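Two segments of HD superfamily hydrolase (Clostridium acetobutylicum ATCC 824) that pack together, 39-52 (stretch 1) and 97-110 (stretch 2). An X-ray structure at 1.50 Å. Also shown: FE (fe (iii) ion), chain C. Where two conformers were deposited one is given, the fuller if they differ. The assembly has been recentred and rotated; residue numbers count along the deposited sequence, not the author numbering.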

# COMPACT_ATOMS: atom_id res chain seq x y z
N ASN A 39 -13.93 -12.85 24.43
CA ASN A 39 -13.77 -12.29 25.77
C ASN A 39 -13.51 -10.77 25.80
O ASN A 39 -12.77 -10.24 26.64
CB ASN A 39 -12.65 -13.04 26.52
CG ASN A 39 -12.67 -12.79 28.02
OD1 ASN A 39 -13.72 -12.49 28.60
ND2 ASN A 39 -11.52 -12.91 28.66
N GLU A 40 -14.13 -10.05 24.87
CA GLU A 40 -14.04 -8.62 24.87
C GLU A 40 -15.28 -8.10 25.67
O GLU A 40 -16.32 -8.78 25.80
CB GLU A 40 -14.01 -8.05 23.43
CG GLU A 40 -13.92 -6.55 23.32
CD GLU A 40 -12.75 -6.01 24.09
OE1 GLU A 40 -11.58 -6.14 23.63
OE2 GLU A 40 -12.95 -5.49 25.22
N ASP A 41 -15.12 -6.92 26.22
CA ASP A 41 -16.19 -6.25 26.97
C ASP A 41 -17.44 -6.10 26.12
O ASP A 41 -17.39 -5.49 25.03
CB ASP A 41 -15.74 -4.92 27.54
CG ASP A 41 -16.78 -4.28 28.39
OD1 ASP A 41 -17.66 -3.62 27.87
OD2 ASP A 41 -16.75 -4.50 29.61
N THR A 42 -18.58 -6.59 26.58
CA THR A 42 -19.73 -6.58 25.70
C THR A 42 -20.31 -5.19 25.47
O THR A 42 -20.84 -4.94 24.39
CB THR A 42 -20.87 -7.60 26.17
OG1 THR A 42 -21.56 -7.06 27.23
CG2 THR A 42 -20.35 -8.90 26.66
N GLU A 43 -20.23 -4.32 26.46
CA GLU A 43 -20.81 -2.99 26.32
C GLU A 43 -19.91 -2.12 25.42
O GLU A 43 -20.42 -1.32 24.65
CB GLU A 43 -21.09 -2.33 27.67
CG GLU A 43 -22.14 -1.23 27.56
CD GLU A 43 -23.57 -1.68 27.16
OE1 GLU A 43 -23.85 -2.91 27.05
OE2 GLU A 43 -24.42 -0.78 26.95
N LYS A 44 -18.60 -2.27 25.53
CA LYS A 44 -17.71 -1.58 24.56
C LYS A 44 -18.06 -2.01 23.13
O LYS A 44 -18.11 -1.17 22.19
CB LYS A 44 -16.23 -1.87 24.86
CG LYS A 44 -15.70 -1.08 26.05
CD LYS A 44 -14.30 -1.47 26.56
CE LYS A 44 -13.19 -1.38 25.56
NZ LYS A 44 -11.78 -1.73 26.10
N ALA A 45 -18.26 -3.32 22.93
CA ALA A 45 -18.61 -3.85 21.63
C ALA A 45 -19.96 -3.29 21.18
O ALA A 45 -20.15 -2.86 20.03
CB ALA A 45 -18.65 -5.36 21.65
N ARG A 46 -20.95 -3.33 22.06
CA ARG A 46 -22.30 -2.81 21.72
C ARG A 46 -22.29 -1.32 21.33
O ARG A 46 -22.93 -0.91 20.36
CB ARG A 46 -23.28 -3.04 22.91
CG ARG A 46 -24.76 -2.57 22.65
CD ARG A 46 -25.65 -2.62 23.92
NE ARG A 46 -25.43 -3.89 24.60
CZ ARG A 46 -25.94 -5.04 24.18
NH1 ARG A 46 -26.74 -5.07 23.13
NH2 ARG A 46 -25.68 -6.16 24.84
N ILE A 47 -21.62 -0.48 22.11
CA ILE A 47 -21.64 0.96 21.79
C ILE A 47 -20.81 1.26 20.54
O ILE A 47 -21.24 2.01 19.69
CB ILE A 47 -21.20 1.83 22.95
CG1 ILE A 47 -22.10 1.63 24.17
CG2 ILE A 47 -21.19 3.37 22.60
CD1 ILE A 47 -21.41 2.12 25.44
N ALA A 48 -19.63 0.67 20.44
CA ALA A 48 -18.83 0.94 19.26
C ALA A 48 -19.55 0.45 18.03
O ALA A 48 -19.57 1.12 17.00
CB ALA A 48 -17.46 0.26 19.41
N GLY A 49 -20.17 -0.73 18.07
CA GLY A 49 -20.87 -1.25 16.91
C GLY A 49 -22.09 -0.39 16.56
O GLY A 49 -22.39 -0.09 15.40
N LEU A 50 -22.82 0.03 17.59
CA LEU A 50 -23.98 0.85 17.36
C LEU A 50 -23.65 2.18 16.67
O LEU A 50 -24.37 2.57 15.74
CB LEU A 50 -24.71 1.12 18.68
CG LEU A 50 -26.02 1.96 18.60
CD1 LEU A 50 -27.05 1.32 17.68
CD2 LEU A 50 -26.54 2.20 20.01
N VAL A 51 -22.59 2.85 17.12
CA VAL A 51 -22.33 4.21 16.66
C VAL A 51 -21.25 4.34 15.60
O VAL A 51 -21.00 5.43 15.09
CB VAL A 51 -22.00 5.14 17.83
CG1 VAL A 51 -23.06 5.01 18.95
CG2 VAL A 51 -20.65 4.86 18.38
N HIS A 52 -20.71 3.23 15.14
CA HIS A 52 -19.52 3.25 14.27
C HIS A 52 -19.77 4.07 13.00
O HIS A 52 -18.81 4.68 12.49
CB HIS A 52 -19.04 1.85 13.89
CG HIS A 52 -19.84 1.22 12.81
ND1 HIS A 52 -21.11 0.67 12.98
CD2 HIS A 52 -19.55 1.07 11.50
CE1 HIS A 52 -21.54 0.21 11.82
NE2 HIS A 52 -20.62 0.46 10.90
N VAL A 97 -20.19 14.94 20.53
CA VAL A 97 -21.64 15.08 20.48
C VAL A 97 -22.31 14.05 21.41
O VAL A 97 -23.11 14.41 22.29
CB VAL A 97 -22.18 14.94 19.05
CG1 VAL A 97 -23.69 14.85 19.02
CG2 VAL A 97 -21.67 16.12 18.24
N ILE A 98 -21.93 12.79 21.27
CA ILE A 98 -22.56 11.70 22.04
C ILE A 98 -21.97 11.59 23.46
O ILE A 98 -22.67 11.10 24.36
CB ILE A 98 -22.51 10.36 21.28
CG1 ILE A 98 -23.17 10.51 19.90
CG2 ILE A 98 -23.17 9.25 22.10
CD1 ILE A 98 -23.03 9.26 18.98
N GLY A 99 -20.76 12.07 23.65
CA GLY A 99 -20.11 12.01 24.95
C GLY A 99 -19.42 10.73 25.32
O GLY A 99 -19.28 10.42 26.51
N ILE A 100 -19.00 9.95 24.33
CA ILE A 100 -18.25 8.73 24.52
C ILE A 100 -16.78 9.04 24.71
O ILE A 100 -16.14 9.63 23.86
CB ILE A 100 -18.41 7.74 23.31
CG1 ILE A 100 -19.87 7.31 23.24
CG2 ILE A 100 -17.44 6.58 23.43
CD1 ILE A 100 -20.30 6.70 21.87
N ASP A 101 -16.21 8.67 25.86
CA ASP A 101 -14.80 8.93 26.14
C ASP A 101 -13.85 7.75 26.08
O ASP A 101 -12.62 7.97 26.07
CB ASP A 101 -14.69 9.53 27.55
CG ASP A 101 -15.29 10.87 27.64
OD1 ASP A 101 -15.17 11.64 26.65
OD2 ASP A 101 -15.89 11.15 28.72
N ASP A 102 -14.39 6.53 26.05
CA ASP A 102 -13.56 5.36 26.08
C ASP A 102 -12.63 5.32 24.87
O ASP A 102 -13.06 5.31 23.72
CB ASP A 102 -14.35 4.07 26.16
CG ASP A 102 -13.47 2.89 26.29
OD1 ASP A 102 -12.95 2.36 25.30
OD2 ASP A 102 -13.33 2.44 27.43
N GLU A 103 -11.33 5.30 25.16
CA GLU A 103 -10.33 5.39 24.10
C GLU A 103 -10.40 4.26 23.08
O GLU A 103 -10.23 4.48 21.86
CB GLU A 103 -8.91 5.48 24.68
CG GLU A 103 -7.84 5.45 23.62
N ASP A 104 -10.65 3.05 23.57
CA ASP A 104 -10.71 1.85 22.72
C ASP A 104 -11.93 1.97 21.80
O ASP A 104 -11.82 1.73 20.60
CB ASP A 104 -10.80 0.60 23.60
CG ASP A 104 -10.45 -0.66 22.90
OD1 ASP A 104 -9.87 -0.67 21.77
OD2 ASP A 104 -10.74 -1.73 23.49
N VAL A 105 -13.08 2.32 22.35
CA VAL A 105 -14.30 2.53 21.52
C VAL A 105 -14.01 3.57 20.46
O VAL A 105 -14.34 3.36 19.29
CB VAL A 105 -15.47 2.95 22.36
CG1 VAL A 105 -16.69 3.46 21.55
CG2 VAL A 105 -15.89 1.80 23.29
N LEU A 106 -13.42 4.69 20.83
CA LEU A 106 -13.17 5.73 19.84
C LEU A 106 -12.23 5.21 18.74
O LEU A 106 -12.44 5.51 17.55
CB LEU A 106 -12.62 6.98 20.53
CG LEU A 106 -13.59 7.65 21.48
CD1 LEU A 106 -12.83 8.80 22.22
CD2 LEU A 106 -14.85 8.15 20.77
N ASN A 107 -11.16 4.49 19.10
CA ASN A 107 -10.28 3.92 18.09
C ASN A 107 -11.04 2.95 17.15
O ASN A 107 -10.82 2.92 15.92
CB ASN A 107 -9.09 3.16 18.70
CG ASN A 107 -8.06 4.09 19.29
OD1 ASN A 107 -7.94 5.24 18.87
ND2 ASN A 107 -7.31 3.59 20.29
N ALA A 108 -11.89 2.10 17.72
CA ALA A 108 -12.62 1.12 16.94
C ALA A 108 -13.50 1.83 15.89
O ALA A 108 -13.63 1.38 14.78
CB ALA A 108 -13.45 0.26 17.86
N ILE A 109 -14.12 2.95 16.27
CA ILE A 109 -14.92 3.73 15.34
C ILE A 109 -13.98 4.37 14.29
O ILE A 109 -14.19 4.25 13.09
CB ILE A 109 -15.68 4.82 16.07
CG1 ILE A 109 -16.64 4.25 17.12
CG2 ILE A 109 -16.42 5.69 15.11
CD1 ILE A 109 -17.21 5.34 18.08
N GLU A 110 -12.93 5.02 14.75
CA GLU A 110 -12.02 5.72 13.85
C GLU A 110 -11.47 4.82 12.73
O GLU A 110 -11.37 5.27 11.59
CB GLU A 110 -10.84 6.30 14.59
CG GLU A 110 -9.82 6.99 13.72
CD GLU A 110 -8.77 7.76 14.52
OE1 GLU A 110 -8.72 7.68 15.74
OE2 GLU A 110 -7.92 8.37 13.84
FE FE C . -20.72 0.10 8.40
O HOH W 1 -9.85 -4.21 22.88
O HOH W 2 -11.41 0.72 27.59
O HOH W 3 -19.13 0.73 8.44

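When two helices pack at a shallow angle, small residues let the backbones draw together, branched residues fill the space beside them, and charged groups gather where the interface meets solvent. The helices 42-51 and 103-110 illustrate the pattern. They run in broadly the same direction, 36° apart, with axes 9.2 Å apart at closest approach, and the two stretches bury 498 Å² between them.

Lys44 has the most surface covered, and it shows how a long side chain can serve both apolar and polar partners. Its methylene groups lie along Val105, with CG 4.0 Å from Val105 CG2, before the chain, turned at chi3 (p), carries the ammonium group to the acidic start of the second helix. There Lys44 NZ donates a hydrogen bond to Asp104 OD2 at 2.8 Å, within a salt bridge. Lys44 NZ also donates to water 2 (2.9 Å), which in turn donates to Asp102 OD2 (2.6 Å), so the second carboxylate is reached through solvent. Glu40 approaches the same site with like charge, its OE1 4.5 Å from Asp104 OD2; water 1 mediates between them, donating to Glu40 OE1 and to Asp104 OD2, both at 2.7 Å.

The carboxylates of Asp41 and Asp102 occupy equivalent N-cap positions. Asp41 OD1 accepts from Lys44 N at 2.9 Å, with a weak bond from Glu43 N at 3.0 Å, and Asp102 OD1 accepts from Val105 N at 3.0 Å. Each cap satisfies a free amide of the first turn, close to where Lys44 and Val105 meet.

Further along, the contact becomes apolar. Ala48 points toward the second helix, and its CB lies 3.9 Å from Val105 CG1 and 4.3 Å from Ala108 CB. The small side chains suit this close passage, where the CA atoms of Ala48 and Val105 are 5.3 Å apart.

Ile109, second in covered area, closes the far end. Its CB points sideways, but with chi1 (m) and chi2 (t) the chain extends to place CD1 3.5 Å from Val51 CG2. Ile109 CG2 meets the backbone at His52 O (3.7 Å). Val51 also touches the loop before the second helix, its CG2 4.0 Å from Ile100 CD1, which in turn lies 3.5 Å from Ile47 CG2. Branched aliphatic chains thus fill this region without needing polar partners. The end of His52 leads away from the contact: ND1 donates to Gly49 O at 2.8 Å, while NE2 binds FE at 2.5 Å.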